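Side-chain contact in Mll2253 protein (Mesorhizobium loti, PDB 3Q63), which is of unknown function but belongs to the AHA1 family, whose Bet v 1-like fold commonly encloses a cavity for hydrophobic ligands: residues W25-Q30 / E133-L138. Numbering follows the deposited sequence.
Sequences WRALTQ and EKLEQL
Ala27 and Leu135 mark the nearest approach of two helical segments, 25-29 and 133-138, whose axes come within 11.0 Å of each other and run at 123° between their N-to-C directions; the two CA atoms are 7.6 Å apart. The methyl of Ala27 points at the long helix and meets the CD1 methyl of Leu135, its CB lying 3.7 Å from that carbon. Leu135 carries its CD1 and CD2 across the gap with CG anti to the backbone N (chi1 168°). CD1 takes Ala27, and CD2 turns to Leu28, whose own CD2 stands 4.3 Å away in a looser methyl-to-methyl contact. One turn further along the same helix, CD2 of Leu138 approaches Ala27 CB at 4.4 Å, so that the small alanine faces a pair of leucine branches. On the side of helix 21-29 turned from this contact, Thr29 OG1 donates a hydrogen bond to Trp25 O (2.8 Å), reaching it from above the carbonyl plane, and Thr29 CG2 sits 3.5 Å over one face of the Trp25 indole, offset toward its rim. Trp37 of the following helix touches both Leu28 and Leu135 and hydrogen-bonds through NE1 to Ala27 O, while Leu28 also reaches Leu97 on the sheet. The short helix thus lies between the strands and the C-terminal helix of the Bet v 1-like fold. One close and two looser contacts between buried methyls, with no hydrogen bond crossing between the segments, make its join to the latter a matter of shape and burial, not of directional bonding.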
ATOM      1  N   TRP B  25      18.986   7.998 -11.018  1.00 18.48           N
ATOM      2  CA  TRP B  25      18.142   9.172 -11.201  1.00 18.09           C
ATOM      3  C   TRP B  25      16.909   8.890 -12.047  1.00 19.62           C
ATOM      4  O   TRP B  25      15.808   9.351 -11.723  1.00 20.55           O
ATOM      5  CB  TRP B  25      18.937  10.323 -11.829  1.00 17.93           C
ATOM      6  CG  TRP B  25      18.107  11.566 -12.025  1.00 19.48           C
ATOM      7  CD1 TRP B  25      17.563  12.017 -13.197  1.00 19.16           C
ATOM      8  CD2 TRP B  25      17.697  12.495 -11.012  1.00 19.44           C
ATOM      9  NE1 TRP B  25      16.845  13.167 -12.976  1.00 17.33           N
ATOM     10  CE2 TRP B  25      16.911  13.484 -11.645  1.00 19.21           C
ATOM     11  CE3 TRP B  25      17.920  12.588  -9.632  1.00 20.05           C
ATOM     12  CZ2 TRP B  25      16.348  14.554 -10.945  1.00 17.25           C
ATOM     13  CZ3 TRP B  25      17.357  13.655  -8.937  1.00 19.80           C
ATOM     14  CH2 TRP B  25      16.583  14.621  -9.596  1.00 19.12           C
ATOM     15  N   ARG B  26      17.089   8.143 -13.131  1.00 18.87           N
ATOM     16  CA  ARG B  26      15.978   7.799 -14.011  1.00 20.64           C
ATOM     17  C   ARG B  26      14.946   6.943 -13.296  1.00 18.33           C
ATOM     18  O   ARG B  26      13.741   7.173 -13.422  1.00 18.25           O
ATOM     19  CB  ARG B  26      16.488   7.071 -15.261  1.00 23.75           C
ATOM     20  CG  ARG B  26      16.961   8.020 -16.361  1.00 29.10           C
ATOM     21  CD  ARG B  26      17.421   7.268 -17.601  1.00 31.89           C
ATOM     22  NE  ARG B  26      18.820   6.859 -17.513  1.00 38.18           N
ATOM     23  CZ  ARG B  26      19.846   7.708 -17.462  1.00 40.54           C
ATOM     24  NH1 ARG B  26      19.634   9.018 -17.490  1.00 43.21           N
ATOM     25  NH2 ARG B  26      21.084   7.246 -17.388  1.00 41.14           N
ATOM     26  N   ALA B  27      15.417   5.964 -12.532  1.00 18.03           N
ATOM     27  CA  ALA B  27      14.506   5.089 -11.801  1.00 17.09           C
ATOM     28  C   ALA B  27      13.695   5.870 -10.762  1.00 17.27           C
ATOM     29  O   ALA B  27      12.602   5.458 -10.383  1.00 17.47           O
ATOM     30  CB  ALA B  27      15.289   3.965 -11.123  1.00 17.83           C
ATOM     31  N   LEU B  28      14.230   6.999 -10.307  1.00 18.00           N
ATOM     32  CA  LEU B  28      13.551   7.824  -9.306  1.00 18.74           C
ATOM     33  C   LEU B  28      12.641   8.902  -9.902  1.00 18.35           C
ATOM     34  O   LEU B  28      11.792   9.458  -9.206  1.00 16.43           O
ATOM     35  CB  LEU B  28      14.585   8.514  -8.407  1.00 18.41           C
ATOM     36  CG  LEU B  28      15.456   7.630  -7.513  1.00 19.83           C
ATOM     37  CD1 LEU B  28      16.589   8.442  -6.930  1.00 19.36           C
ATOM     38  CD2 LEU B  28      14.602   7.016  -6.418  1.00 19.43           C
ATOM     39  N   THR B  29      12.823   9.190 -11.188  1.00 17.76           N
ATOM     40  CA  THR B  29      12.064  10.238 -11.857  1.00 18.29           C
ATOM     41  C   THR B  29      11.209   9.800 -13.049  1.00 19.22           C
ATOM     42  O   THR B  29      10.503  10.614 -13.634  1.00 17.86           O
ATOM     43  CB  THR B  29      13.014  11.350 -12.335  1.00 19.99           C
ATOM     44  OG1 THR B  29      13.994  10.788 -13.215  1.00 16.48           O
ATOM     45  CG2 THR B  29      13.719  11.996 -11.143  1.00 19.47           C
ATOM     46  N   GLN B  30      11.276   8.525 -13.413  1.00 22.30           N
ATOM     47  CA  GLN B  30      10.495   8.015 -14.539  1.00 23.83           C
ATOM     48  C   GLN B  30       9.272   7.275 -14.020  1.00 22.89           C
ATOM     49  O   GLN B  30       9.400   6.256 -13.346  1.00 21.96           O
ATOM     50  CB  GLN B  30      11.341   7.060 -15.369  1.00 25.59           C
ATOM     51  CG  GLN B  30      12.546   7.708 -16.012  1.00 30.04           C
ATOM     52  CD  GLN B  30      12.297   8.066 -17.448  1.00 33.40           C
ATOM     53  OE1 GLN B  30      11.455   8.913 -17.756  1.00 35.85           O
ATOM     54  NE2 GLN B  30      13.022   7.416 -18.349  1.00 34.09           N
ATOM     55  N   GLU B 133      14.973  -2.150  -1.813  1.00 22.01           N
ATOM     56  CA  GLU B 133      15.324  -3.503  -2.222  1.00 23.46           C
ATOM     57  C   GLU B 133      14.777  -3.721  -3.629  1.00 22.70           C
ATOM     58  O   GLU B 133      15.470  -4.249  -4.504  1.00 21.63           O
ATOM     59  CB  GLU B 133      14.715  -4.531  -1.265  1.00 26.85           C
ATOM     60  CG  GLU B 133      15.535  -4.764  -0.019  1.00 34.83           C
ATOM     61  CD  GLU B 133      16.687  -5.722  -0.256  1.00 38.86           C
ATOM     62  OE1 GLU B 133      17.536  -5.449  -1.137  1.00 41.31           O
ATOM     63  OE2 GLU B 133      16.744  -6.759   0.444  1.00 43.09           O
ATOM     64  N   LYS B 134      13.535  -3.305  -3.850  1.00 18.93           N
ATOM     65  CA  LYS B 134      12.923  -3.462  -5.166  1.00 20.73           C
ATOM     66  C   LYS B 134      13.567  -2.510  -6.170  1.00 19.69           C
ATOM     67  O   LYS B 134      13.566  -2.779  -7.367  1.00 19.99           O
ATOM     68  CB  LYS B 134      11.410  -3.216  -5.085  1.00 21.27           C
ATOM     69  CG  LYS B 134      10.675  -4.252  -4.238  1.00 24.28           C
ATOM     70  CD  LYS B 134       9.177  -3.983  -4.159  1.00 29.17           C
ATOM     71  CE  LYS B 134       8.492  -4.149  -5.504  1.00 31.47           C
ATOM     72  NZ  LYS B 134       7.016  -3.928  -5.396  1.00 34.80           N
ATOM     73  N   LEU B 135      14.120  -1.404  -5.677  1.00 18.50           N
ATOM     74  CA  LEU B 135      14.780  -0.438  -6.543  1.00 19.36           C
ATOM     75  C   LEU B 135      16.084  -1.048  -7.057  1.00 20.71           C
ATOM     76  O   LEU B 135      16.390  -0.973  -8.249  1.00 18.65           O
ATOM     77  CB  LEU B 135      15.077   0.860  -5.786  1.00 19.21           C
ATOM     78  CG  LEU B 135      16.011   1.863  -6.477  1.00 18.87           C
ATOM     79  CD1 LEU B 135      15.410   2.292  -7.802  1.00 21.06           C
ATOM     80  CD2 LEU B 135      16.234   3.083  -5.579  1.00 18.79           C
ATOM     81  N   GLU B 136      16.844  -1.661  -6.158  1.00 21.08           N
ATOM     82  CA  GLU B 136      18.104  -2.290  -6.537  1.00 23.33           C
ATOM     83  C   GLU B 136      17.872  -3.483  -7.449  1.00 23.16           C
ATOM     84  O   GLU B 136      18.677  -3.762  -8.343  1.00 22.60           O
ATOM     85  CB  GLU B 136      18.873  -2.721  -5.293  1.00 24.95           C
ATOM     86  CG  GLU B 136      19.487  -1.554  -4.557  1.00 28.26           C
ATOM     87  CD  GLU B 136      20.317  -1.986  -3.375  1.00 33.77           C
ATOM     88  OE1 GLU B 136      19.729  -2.377  -2.344  1.00 36.78           O
ATOM     89  OE2 GLU B 136      21.562  -1.952  -3.483  1.00 37.74           O
ATOM     90  N   GLN B 137      16.766  -4.179  -7.221  1.00 23.05           N
ATOM     91  CA  GLN B 137      16.400  -5.335  -8.033  1.00 24.35           C
ATOM     92  C   GLN B 137      16.112  -4.867  -9.460  1.00 22.84           C
ATOM     93  O   GLN B 137      16.541  -5.491 -10.429  1.00 22.96           O
ATOM     94  CB  GLN B 137      15.161  -6.014  -7.437  1.00 26.22           C
ATOM     95  CG  GLN B 137      14.516  -7.044  -8.352  1.00 32.66           C
ATOM     96  CD  GLN B 137      13.268  -7.672  -7.745  1.00 34.64           C
ATOM     97  OE1 GLN B 137      12.352  -6.970  -7.300  1.00 36.44           O
ATOM     98  NE2 GLN B 137      13.223  -9.000  -7.733  1.00 36.67           N
ATOM     99  N   LEU B 138      15.382  -3.763  -9.572  1.00 21.86           N
ATOM    100  CA  LEU B 138      15.040  -3.193 -10.870  1.00 21.63           C
ATOM    101  C   LEU B 138      16.300  -2.793 -11.638  1.00 20.80           C
ATOM    102  O   LEU B 138      16.453  -3.140 -12.809  1.00 19.11           O
ATOM    103  CB  LEU B 138      14.141  -1.970 -10.688  1.00 20.21           C
ATOM    104  CG  LEU B 138      13.848  -1.144 -11.940  1.00 21.77           C
ATOM    105  CD1 LEU B 138      13.031  -1.972 -12.909  1.00 20.97           C
ATOM    106  CD2 LEU B 138      13.107   0.135 -11.562  1.00 19.57           C
TER